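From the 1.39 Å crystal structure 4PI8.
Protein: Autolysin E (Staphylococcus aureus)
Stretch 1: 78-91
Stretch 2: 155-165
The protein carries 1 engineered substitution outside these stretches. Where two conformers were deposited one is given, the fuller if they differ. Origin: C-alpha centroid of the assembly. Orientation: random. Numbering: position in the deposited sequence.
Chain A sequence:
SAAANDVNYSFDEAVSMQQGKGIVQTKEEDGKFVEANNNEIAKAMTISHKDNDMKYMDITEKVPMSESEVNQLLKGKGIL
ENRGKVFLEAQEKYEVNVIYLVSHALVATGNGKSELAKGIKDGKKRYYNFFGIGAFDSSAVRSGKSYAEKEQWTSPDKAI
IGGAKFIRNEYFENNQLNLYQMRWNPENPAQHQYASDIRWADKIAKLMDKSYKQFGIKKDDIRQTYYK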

# COMPACT_ATOMS: atom_id res chain seq x y z
N GLY A 78 2.12 -13.36 -12.38
CA GLY A 78 1.07 -12.93 -13.23
C GLY A 78 1.39 -11.73 -14.11
O GLY A 78 2.44 -11.70 -14.76
N ILE A 79 0.50 -10.79 -14.12
CA ILE A 79 0.66 -9.56 -14.88
C ILE A 79 1.88 -8.74 -14.45
O ILE A 79 2.33 -7.90 -15.20
N LEU A 80 2.40 -8.99 -13.26
CA LEU A 80 3.58 -8.25 -12.79
C LEU A 80 4.89 -8.88 -13.20
O LEU A 80 5.96 -8.25 -13.11
N GLU A 81 4.89 -10.14 -13.64
CA GLU A 81 6.08 -10.82 -14.04
C GLU A 81 6.81 -10.06 -15.14
O GLU A 81 6.20 -9.54 -16.09
N ASN A 82 8.14 -9.96 -14.99
CA ASN A 82 9.00 -9.35 -15.95
C ASN A 82 8.72 -7.87 -16.12
O ASN A 82 9.01 -7.29 -17.17
N ARG A 83 8.19 -7.20 -15.09
CA ARG A 83 8.00 -5.74 -15.11
C ARG A 83 8.96 -5.03 -14.10
O ARG A 83 8.76 -3.85 -13.76
N GLY A 84 10.05 -5.72 -13.75
CA GLY A 84 11.00 -5.14 -12.80
C GLY A 84 11.65 -3.85 -13.28
O GLY A 84 11.90 -2.96 -12.47
N LYS A 85 11.90 -3.70 -14.59
CA LYS A 85 12.46 -2.46 -15.11
C LYS A 85 11.63 -1.27 -14.71
O LYS A 85 12.14 -0.20 -14.38
N VAL A 86 10.30 -1.43 -14.80
CA VAL A 86 9.40 -0.33 -14.56
C VAL A 86 9.22 -0.02 -13.05
O VAL A 86 9.12 1.12 -12.63
N PHE A 87 9.18 -1.08 -12.25
CA PHE A 87 9.21 -0.87 -10.79
C PHE A 87 10.44 -0.04 -10.37
O PHE A 87 10.36 0.82 -9.50
N LEU A 88 11.59 -0.29 -11.02
CA LEU A 88 12.80 0.46 -10.72
C LEU A 88 12.77 1.88 -11.29
O LEU A 88 13.27 2.80 -10.63
N GLU A 89 12.16 2.06 -12.45
CA GLU A 89 11.89 3.41 -12.95
C GLU A 89 11.13 4.18 -11.87
O GLU A 89 11.46 5.34 -11.56
N ALA A 90 10.07 3.55 -11.32
CA ALA A 90 9.29 4.22 -10.27
C ALA A 90 10.12 4.52 -9.03
O ALA A 90 10.03 5.61 -8.44
N GLN A 91 10.91 3.55 -8.55
CA GLN A 91 11.76 3.77 -7.40
C GLN A 91 12.61 5.02 -7.59
O GLN A 91 12.70 5.84 -6.66
N SER A 155 -2.15 1.13 -19.24
CA SER A 155 -1.31 -0.02 -19.39
C SER A 155 -0.79 -0.46 -18.00
O SER A 155 -0.77 0.39 -17.08
N PRO A 156 -0.29 -1.69 -17.89
CA PRO A 156 0.33 -2.11 -16.63
C PRO A 156 1.48 -1.20 -16.28
O PRO A 156 1.64 -0.82 -15.09
N ASP A 157 2.33 -0.82 -17.23
CA ASP A 157 3.49 -0.01 -16.88
C ASP A 157 3.05 1.36 -16.39
O ASP A 157 3.62 1.93 -15.43
N LYS A 158 2.02 1.95 -16.98
CA LYS A 158 1.51 3.23 -16.55
C LYS A 158 0.89 3.12 -15.12
O LYS A 158 1.02 4.05 -14.31
N ALA A 159 0.28 1.98 -14.81
CA ALA A 159 -0.26 1.75 -13.44
C ALA A 159 0.85 1.58 -12.41
O ALA A 159 0.66 2.03 -11.26
N ILE A 160 1.99 1.04 -12.81
CA ILE A 160 3.13 0.90 -11.86
C ILE A 160 3.69 2.29 -11.56
O ILE A 160 3.85 2.73 -10.42
N ILE A 161 4.04 3.06 -12.59
CA ILE A 161 4.59 4.40 -12.42
C ILE A 161 3.60 5.26 -11.70
O ILE A 161 3.99 6.04 -10.80
N GLY A 162 2.34 5.24 -12.15
CA GLY A 162 1.35 6.14 -11.57
C GLY A 162 1.03 5.81 -10.10
O GLY A 162 0.78 6.72 -9.32
N GLY A 163 1.02 4.53 -9.75
CA GLY A 163 0.81 4.14 -8.39
C GLY A 163 1.90 4.71 -7.53
O GLY A 163 1.63 5.26 -6.46
N ALA A 164 3.17 4.57 -7.91
CA ALA A 164 4.27 5.15 -7.19
C ALA A 164 4.16 6.64 -7.03
O ALA A 164 4.45 7.23 -5.96
N LYS A 165 3.82 7.31 -8.12
CA LYS A 165 3.65 8.75 -8.09
C LYS A 165 2.59 9.17 -7.05
O LYS A 165 2.81 10.11 -6.27

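Helices 84-91 and 156-165 run nearly parallel, their axes 25° apart and 8.7 Å from each other at closest approach, and side chains of both fill the gap. Ser155 stays out of it: in the p rotamer, its OG accepts from Lys158 N at 3.0 Å, a bond that caps the second helix.

Pro156 points toward stretch 1. Its CB lies over one face of the Arg83 guanidinium, 3.6 Å from CZ of Arg83, while its CG meets CD1 of Ile79 (t, t) at 3.9 Å. At Asp157 the CA-to-CB bond points sideways, but chi1 of -70° (m) brings the carboxylate nearer: OD1 accepts from Arg83 NH1 at 2.9 Å with an N-H...O angle of 142°, a hydrogen bond within a salt bridge. OD1 sits near the guanidinium plane, as expected for an acceptor of an N-H. Arg83 is held from its own stretch as well, since its NE donates to Ile79 O at 2.8 Å. Val86 CG2 packs 3.6 Å from Asp157 CG.

Lys158 points away and Ala159 makes no contact. Ile160 (m, t) points toward stretch 1 and has the largest covered area, 98 Å². Its CG2 stands 3.9 Å from the centroid of the Phe87 ring atoms and 9° off the normal, a CH-pi contact over the face; its CD1 reaches CE2 of Phe87 at 3.7 Å. Phe87 starts away from stretch 2, yet its m rotamer (chi1 -82°) returns the ring to it.

Ile161 (m, m) leaves its backbone sideways, but its CD1 comes within 3.9 Å of Val86 CG1, 3.8 Å of Glu89 CB and 4.0 Å of Ala90 CB. Gly162 and Gly163 make no contact. Ala164 CB then meets Ala90 CB at 3.5 Å, and Lys165, extended with all four chi angles t, leads away.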

# COMPACT_ATOMS: atom_id res chain seq x y z
CB ILE A 79 -0.62 -8.73 -14.86
CG1 ILE A 79 -0.64 -7.69 -15.95
CG2 ILE A 79 -0.89 -8.08 -13.49
CD1 ILE A 79 -2.02 -7.15 -16.22
CB LEU A 80 3.50 -8.08 -11.24
CG LEU A 80 2.27 -7.37 -10.77
CD1 LEU A 80 2.28 -7.38 -9.21
CD2 LEU A 80 2.04 -6.01 -11.37
CB GLU A 81 5.75 -12.25 -14.51
CG GLU A 81 6.96 -13.06 -14.94
CD GLU A 81 6.56 -14.49 -15.29
OE1 GLU A 81 6.00 -14.68 -16.37
OE2 GLU A 81 6.70 -15.37 -14.44
CB ASN A 82 9.02 -10.15 -17.30
CG ASN A 82 9.98 -11.34 -17.25
OD1 ASN A 82 9.74 -12.39 -17.86
ND2 ASN A 82 11.00 -11.24 -16.42
CB ARG A 83 6.57 -5.28 -14.84
CG ARG A 83 5.67 -5.92 -15.95
CD ARG A 83 4.30 -5.31 -15.96
NE ARG A 83 3.44 -6.00 -16.92
CZ ARG A 83 3.33 -5.67 -18.19
NH1 ARG A 83 3.99 -4.67 -18.70
NH2 ARG A 83 2.60 -6.45 -18.99
CB LYS A 85 12.53 -2.53 -16.67
CG LYS A 85 12.65 -1.25 -17.50
CD LYS A 85 12.01 -1.21 -18.88
CE LYS A 85 12.60 -0.08 -19.72
NZ LYS A 85 13.04 -0.48 -21.08
CB VAL A 86 8.08 -0.59 -15.27
CG1 VAL A 86 7.13 0.49 -14.99
CG2 VAL A 86 8.35 -0.66 -16.79
CB PHE A 87 9.18 -2.19 -10.04
CG PHE A 87 7.79 -2.77 -9.86
CD1 PHE A 87 6.99 -2.35 -8.84
CD2 PHE A 87 7.23 -3.67 -10.76
CE1 PHE A 87 5.73 -2.87 -8.58
CE2 PHE A 87 5.96 -4.15 -10.53
CZ PHE A 87 5.19 -3.77 -9.45
CB LEU A 88 14.05 -0.29 -11.20
CG LEU A 88 14.39 -1.40 -10.20
CD1 LEU A 88 15.47 -2.31 -10.82
CD2 LEU A 88 14.83 -0.95 -8.84
CB GLU A 89 11.06 3.32 -14.20
CG GLU A 89 11.08 4.47 -15.14
CD GLU A 89 10.67 3.95 -16.52
OE1 GLU A 89 9.84 3.03 -16.58
OE2 GLU A 89 11.23 4.38 -17.52
CB ALA A 90 8.10 3.33 -9.92
CB GLN A 91 12.64 2.55 -7.08
CG GLN A 91 13.67 2.92 -6.04
CD GLN A 91 14.44 1.77 -5.42
OE1 GLN A 91 14.16 1.29 -4.31
NE2 GLN A 91 15.54 1.39 -6.07
CB SER A 155 -0.11 0.29 -20.26
OG SER A 155 0.82 1.17 -19.63
CB PRO A 156 0.79 -3.51 -16.95
CG PRO A 156 -0.28 -4.05 -17.90
CD PRO A 156 -0.52 -2.86 -18.78
CB ASP A 157 4.47 0.12 -18.07
CG ASP A 157 5.16 -1.18 -18.38
OD1 ASP A 157 5.12 -2.18 -17.67
OD2 ASP A 157 5.87 -1.21 -19.44
CB LYS A 158 0.46 3.84 -17.46
CG LYS A 158 1.10 4.35 -18.74
CD LYS A 158 0.04 4.57 -19.79
CE LYS A 158 0.68 5.18 -21.03
NZ LYS A 158 1.09 6.60 -20.82
CB ALA A 159 -1.15 0.56 -13.45
CB ILE A 160 4.21 -0.01 -12.44
CG1 ILE A 160 3.66 -1.44 -12.50
CG2 ILE A 160 5.45 0.01 -11.55
CD1 ILE A 160 4.44 -2.38 -13.41
CB ILE A 161 5.00 5.07 -13.78
CG1 ILE A 161 6.08 4.28 -14.47
CG2 ILE A 161 5.36 6.55 -13.61
CD1 ILE A 161 7.34 4.12 -13.72
CB ALA A 164 5.62 4.76 -7.84
CB LYS A 165 3.24 9.27 -9.47
CG LYS A 165 3.10 10.78 -9.53
CD LYS A 165 2.61 11.28 -10.92
CE LYS A 165 2.49 12.80 -10.87
NZ LYS A 165 1.93 13.28 -12.18